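Local coordinates for catechol 2,3-dioxygenase (Rhodococcus sp., PDB 2WL9), which probably catalyses the iron-dependent extradiol ring cleavage of catechol-type substrates in the breakdown of aromatic hydrocarbons, as expected of a type I extradiol dioxygenase, at residues 11-16 and 57-62; 208-213 and 258-263. All coordinates share one frame; numbering follows the deposited sequence.

Contact 1. Residues 11-16 and 57-62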
# COMPACT_ATOMS: atom_id res chain seq x y z
N GLY C 11 -7.44 29.56 -27.98
CA GLY C 11 -7.10 30.11 -29.28
C GLY C 11 -6.49 31.47 -29.05
O GLY C 11 -7.01 32.26 -28.25
N LEU C 12 -5.38 31.73 -29.72
CA LEU C 12 -4.64 32.96 -29.56
C LEU C 12 -4.46 33.65 -30.91
O LEU C 12 -4.26 32.98 -31.92
CB LEU C 12 -3.26 32.65 -28.96
CG LEU C 12 -2.93 32.69 -27.46
CD1 LEU C 12 -4.05 32.22 -26.53
CD2 LEU C 12 -1.62 31.93 -27.18
N SER C 13 -4.55 34.98 -30.90
CA SER C 13 -4.20 35.80 -32.07
C SER C 13 -2.77 36.27 -31.89
O SER C 13 -2.45 36.86 -30.86
CB SER C 13 -5.12 37.03 -32.16
OG SER C 13 -6.45 36.66 -32.44
N VAL C 14 -1.90 35.98 -32.86
CA VAL C 14 -0.49 36.36 -32.77
C VAL C 14 -0.03 37.10 -34.04
O VAL C 14 -0.63 36.94 -35.10
CB VAL C 14 0.43 35.14 -32.48
CG1 VAL C 14 -0.00 34.43 -31.20
CG2 VAL C 14 0.44 34.15 -33.64
N SER C 15 1.02 37.92 -33.91
CA SER C 15 1.54 38.67 -35.05
C SER C 15 2.80 38.02 -35.62
O SER C 15 3.15 38.27 -36.78
CB SER C 15 1.82 40.12 -34.65
OG SER C 15 2.76 40.21 -33.60
N ASN C 16 3.48 37.24 -34.81
CA ASN C 16 4.71 36.56 -35.19
C ASN C 16 4.78 35.09 -34.86
O ASN C 16 5.15 34.75 -33.79
CB ASN C 16 5.88 37.26 -34.52
CG ASN C 16 7.26 36.80 -35.01
OD1 ASN C 16 7.40 35.81 -35.61
ND2 ASN C 16 8.24 37.55 -34.70
N ASP C 57 -2.97 36.22 -37.34
CA ASP C 57 -3.87 37.24 -37.84
C ASP C 57 -3.39 38.67 -37.59
O ASP C 57 -4.06 39.63 -37.96
CB ASP C 57 -5.28 37.05 -37.27
CG ASP C 57 -5.35 37.29 -35.77
OD1 ASP C 57 -4.42 37.91 -35.20
OD2 ASP C 57 -6.35 36.87 -35.15
N GLY C 58 -2.24 38.82 -36.94
CA GLY C 58 -1.64 40.14 -36.73
C GLY C 58 -1.97 40.83 -35.42
O GLY C 58 -1.33 41.82 -35.06
N SER C 59 -2.98 40.32 -34.71
CA SER C 59 -3.29 40.78 -33.36
C SER C 59 -2.39 40.05 -32.36
O SER C 59 -1.67 39.13 -32.73
CB SER C 59 -4.77 40.53 -33.07
OG SER C 59 -5.09 40.79 -31.71
N ASP C 60 -2.41 40.46 -31.09
CA ASP C 60 -1.62 39.79 -30.06
C ASP C 60 -2.40 39.67 -28.76
O ASP C 60 -2.10 40.36 -27.77
CB ASP C 60 -0.28 40.50 -29.84
CG ASP C 60 0.75 40.12 -30.88
OD1 ASP C 60 1.05 38.91 -31.01
OD2 ASP C 60 1.25 41.02 -31.57
N ASP C 61 -3.40 38.80 -28.77
CA ASP C 61 -4.29 38.65 -27.64
C ASP C 61 -4.96 37.28 -27.67
O ASP C 61 -4.70 36.45 -28.55
CB ASP C 61 -5.36 39.76 -27.67
CG ASP C 61 -5.84 40.17 -26.28
OD1 ASP C 61 -5.80 39.34 -25.34
OD2 ASP C 61 -6.26 41.33 -26.14
N LEU C 62 -5.80 37.04 -26.67
CA LEU C 62 -6.62 35.84 -26.62
C LEU C 62 -7.72 35.94 -27.68
O LEU C 62 -8.34 37.00 -27.84
CB LEU C 62 -7.25 35.74 -25.23
CG LEU C 62 -8.23 34.63 -24.88
CD1 LEU C 62 -7.53 33.29 -24.73
CD2 LEU C 62 -8.90 35.02 -23.57
O HOH W 1 3.26 37.52 -31.67
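Ser13 and Asp57 meet because OG of Ser13 stands anti to its carbonyl carbon (chi1 -67°) while CG of Asp57 lies between its own backbone N and carbonyl carbon (chi1 67°). Ser13 OG then donates to the syn lone pair of Asp57 OD2 at 2.7 Å, and both carboxylate oxygens lie against Ser13 CB. The other oxygen, OD1, is met nearly along its C-O bond by Ser59 N at 2.8 Å, an Asx turn, so each carboxylate oxygen is held by a different partner. Gly58 N donates to Val14 O at 3.1 Å, from above the carbonyl plane; Asp57 N reaches the same oxygen only weakly. Asp60 OD1 takes Ser15 N at 3.1 Å from above the carboxylate plane, and also binds a water and Ser258 OG. Farther along, Ser13 and Asp61 form a hydrogen-bonded antiparallel pair, with Ser13 N to Asp61 O at 2.8 Å and Asp61 N returning to Ser13 O at 3.0 Å. At the buried end, Leu12 CD1 touches Leu62 CD1 at 4.1 Å. Helix 17-24, which Asn16 N-caps, follows strand 6-14. The turn carries the chain from strand 52-56 across the end of strand 6-14 to strand 61-68, which flanks strand 6-14 on its other side in the sheet of a vicinal oxygen chelate (VOC) domain.

Contact 2. Residues 208-213 and 258-263. With FE (Fe (III) ion), chain K.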
# COMPACT_ATOMS: atom_id res chain seq x y z
N LYS C 208 -5.33 43.98 -22.27
CA LYS C 208 -5.58 42.83 -23.13
C LYS C 208 -6.64 41.92 -22.49
O LYS C 208 -6.94 42.07 -21.31
CB LYS C 208 -4.28 42.07 -23.41
CG LYS C 208 -3.31 42.82 -24.34
CD LYS C 208 -2.15 41.94 -24.79
CE LYS C 208 -1.32 42.63 -25.89
NZ LYS C 208 -0.53 43.78 -25.39
N ARG C 209 -7.21 41.00 -23.28
CA ARG C 209 -8.19 40.04 -22.77
C ARG C 209 -7.59 39.11 -21.72
O ARG C 209 -8.29 38.61 -20.84
CB ARG C 209 -8.77 39.19 -23.90
CG ARG C 209 -9.85 39.85 -24.72
CD ARG C 209 -10.31 38.91 -25.82
NE ARG C 209 -11.41 39.48 -26.59
CZ ARG C 209 -11.68 39.19 -27.86
NH1 ARG C 209 -10.91 38.34 -28.53
NH2 ARG C 209 -12.71 39.77 -28.47
N ILE C 210 -6.29 38.86 -21.85
CA ILE C 210 -5.58 37.90 -21.00
C ILE C 210 -4.37 38.55 -20.33
O ILE C 210 -3.65 39.34 -20.95
CB ILE C 210 -5.20 36.62 -21.83
CG1 ILE C 210 -4.57 35.52 -20.96
CG2 ILE C 210 -4.29 36.97 -23.01
CD1 ILE C 210 -4.76 34.11 -21.54
N ASN C 211 -4.18 38.24 -19.05
CA ASN C 211 -3.00 38.70 -18.33
C ASN C 211 -1.89 37.65 -18.38
O ASN C 211 -0.76 37.95 -18.77
CB ASN C 211 -3.32 39.06 -16.89
CG ASN C 211 -2.07 39.39 -16.09
OD1 ASN C 211 -1.44 40.43 -16.29
ND2 ASN C 211 -1.70 38.49 -15.20
N HIS C 212 -2.22 36.43 -17.98
CA HIS C 212 -1.26 35.34 -18.05
C HIS C 212 -1.88 33.97 -18.26
O HIS C 212 -3.07 33.77 -18.05
CB HIS C 212 -0.31 35.35 -16.84
CG HIS C 212 -0.88 34.73 -15.60
ND1 HIS C 212 -1.57 35.46 -14.66
CD2 HIS C 212 -0.84 33.46 -15.14
CE1 HIS C 212 -1.94 34.66 -13.67
NE2 HIS C 212 -1.52 33.44 -13.94
N LEU C 213 -1.04 33.06 -18.66
CA LEU C 213 -1.28 31.65 -18.72
C LEU C 213 -0.21 30.95 -17.90
O LEU C 213 0.92 31.22 -18.05
CB LEU C 213 -1.23 31.12 -20.13
CG LEU C 213 -1.12 29.62 -20.36
CD1 LEU C 213 -2.30 28.90 -19.86
CD2 LEU C 213 -0.86 29.31 -21.77
N SER C 258 3.72 37.94 -27.59
CA SER C 258 2.55 38.80 -27.80
C SER C 258 2.43 39.93 -26.77
O SER C 258 1.48 40.71 -26.80
CB SER C 258 1.26 37.97 -27.83
OG SER C 258 1.19 37.20 -29.03
N GLY C 259 3.41 40.03 -25.87
CA GLY C 259 3.47 41.12 -24.92
C GLY C 259 2.69 40.90 -23.64
O GLY C 259 2.58 41.80 -22.81
N TRP C 260 2.12 39.70 -23.48
CA TRP C 260 1.53 39.30 -22.19
C TRP C 260 2.37 38.20 -21.54
O TRP C 260 3.48 37.92 -22.01
CB TRP C 260 0.03 38.95 -22.31
CG TRP C 260 -0.36 37.93 -23.36
CD1 TRP C 260 -0.50 38.15 -24.70
CD2 TRP C 260 -0.72 36.56 -23.13
NE1 TRP C 260 -0.89 36.99 -25.33
CE2 TRP C 260 -1.03 36.00 -24.39
CE3 TRP C 260 -0.78 35.75 -21.99
CZ2 TRP C 260 -1.41 34.66 -24.54
CZ3 TRP C 260 -1.16 34.41 -22.15
CH2 TRP C 260 -1.47 33.89 -23.41
N LEU C 261 1.86 37.60 -20.47
CA LEU C 261 2.70 36.75 -19.61
C LEU C 261 2.39 35.26 -19.65
O LEU C 261 1.24 34.85 -19.66
CB LEU C 261 2.63 37.22 -18.16
CG LEU C 261 3.09 38.64 -17.83
CD1 LEU C 261 2.80 38.92 -16.38
CD2 LEU C 261 4.56 38.79 -18.12
N TRP C 262 3.45 34.45 -19.64
CA TRP C 262 3.33 33.03 -19.32
C TRP C 262 4.00 32.76 -17.97
O TRP C 262 5.02 33.37 -17.64
CB TRP C 262 3.95 32.16 -20.41
CG TRP C 262 3.03 31.89 -21.56
CD1 TRP C 262 1.92 32.61 -21.92
CD2 TRP C 262 3.14 30.83 -22.52
NE1 TRP C 262 1.33 32.06 -23.03
CE2 TRP C 262 2.07 30.97 -23.42
CE3 TRP C 262 4.06 29.78 -22.70
CZ2 TRP C 262 1.87 30.10 -24.50
CZ3 TRP C 262 3.86 28.91 -23.78
CH2 TRP C 262 2.78 29.07 -24.66
N GLU C 263 3.41 31.84 -17.22
CA GLU C 263 3.86 31.52 -15.88
C GLU C 263 4.21 30.03 -15.79
O GLU C 263 3.37 29.22 -15.40
CB GLU C 263 2.77 31.91 -14.87
CG GLU C 263 3.15 31.76 -13.39
CD GLU C 263 1.94 31.59 -12.48
OE1 GLU C 263 0.79 31.77 -12.95
OE2 GLU C 263 2.12 31.30 -11.29
FE FE K . -1.15 32.34 -11.84
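His212 and Leu261 pair in parallel, as do Leu213 and Trp262, and three backbone hydrogen bonds tie the segments: Leu261 N to Asn211 O, Leu213 N to Leu261 O, and Glu263 N to Leu213 O, the last at 2.7 Å. His212 CA lies 3.0 Å from Leu261 O, a CA-H...O contact. Apolar contacts centre on the two indoles. Ile210 CG2 sits over the centre of one Trp260 face, 3.7 Å from the six-membered ring centroid, a CH-pi contact. CD1 of the same isoleucine meets CZ3 and CH2 of that indole. Leu213 keeps its CG anti to the backbone N (chi1 165°); its CD2 stands over one face of Trp262, offset toward the rim, 4.0 Å from the five-membered ring centroid. These two side chains run side by side in the same direction. Lys208 crosses Trp260 at about a right angle, its CD lying 4.1 Å from Trp260 CD1. Metal binding forms the third group. His212 NE2 binds the iron at 2.4 Å and Glu263 OE1 at 2.3 Å, with imidazole and carboxylate planes 70° apart. Glu263 OE2, which is not a ligand, is held by Thr251 OG1. With His149, these adjacent strands supply the facial triad of two histidines and one carboxylate typical of extradiol dioxygenases.

Contacts 1 and 2 belong to the two glyoxalase-like halves of the chain, yet their centres are only 11 Å apart and they touch directly. Asp60 OD1 and Ser258 OG, 2.6 Å apart, form a probable hydrogen bond, and Leu62 O probably accepts another from Arg209 NH1 at 3.0 Å. Asp61 OD2 also receives Arg209 N. Leu12 also packs on Trp260, with Leu12 CD2 3.8 Å from Trp260 CZ2, so the indole is shared by both contacts. The two sheets thus meet through Asp60, Asp61, Leu62 and Leu12 against Ser258, Arg209 and Trp260. Contact 2 alone carries iron ligands; contact 1 keeps well away from the metal, with Leu62 CD2 14.3 Å from the iron.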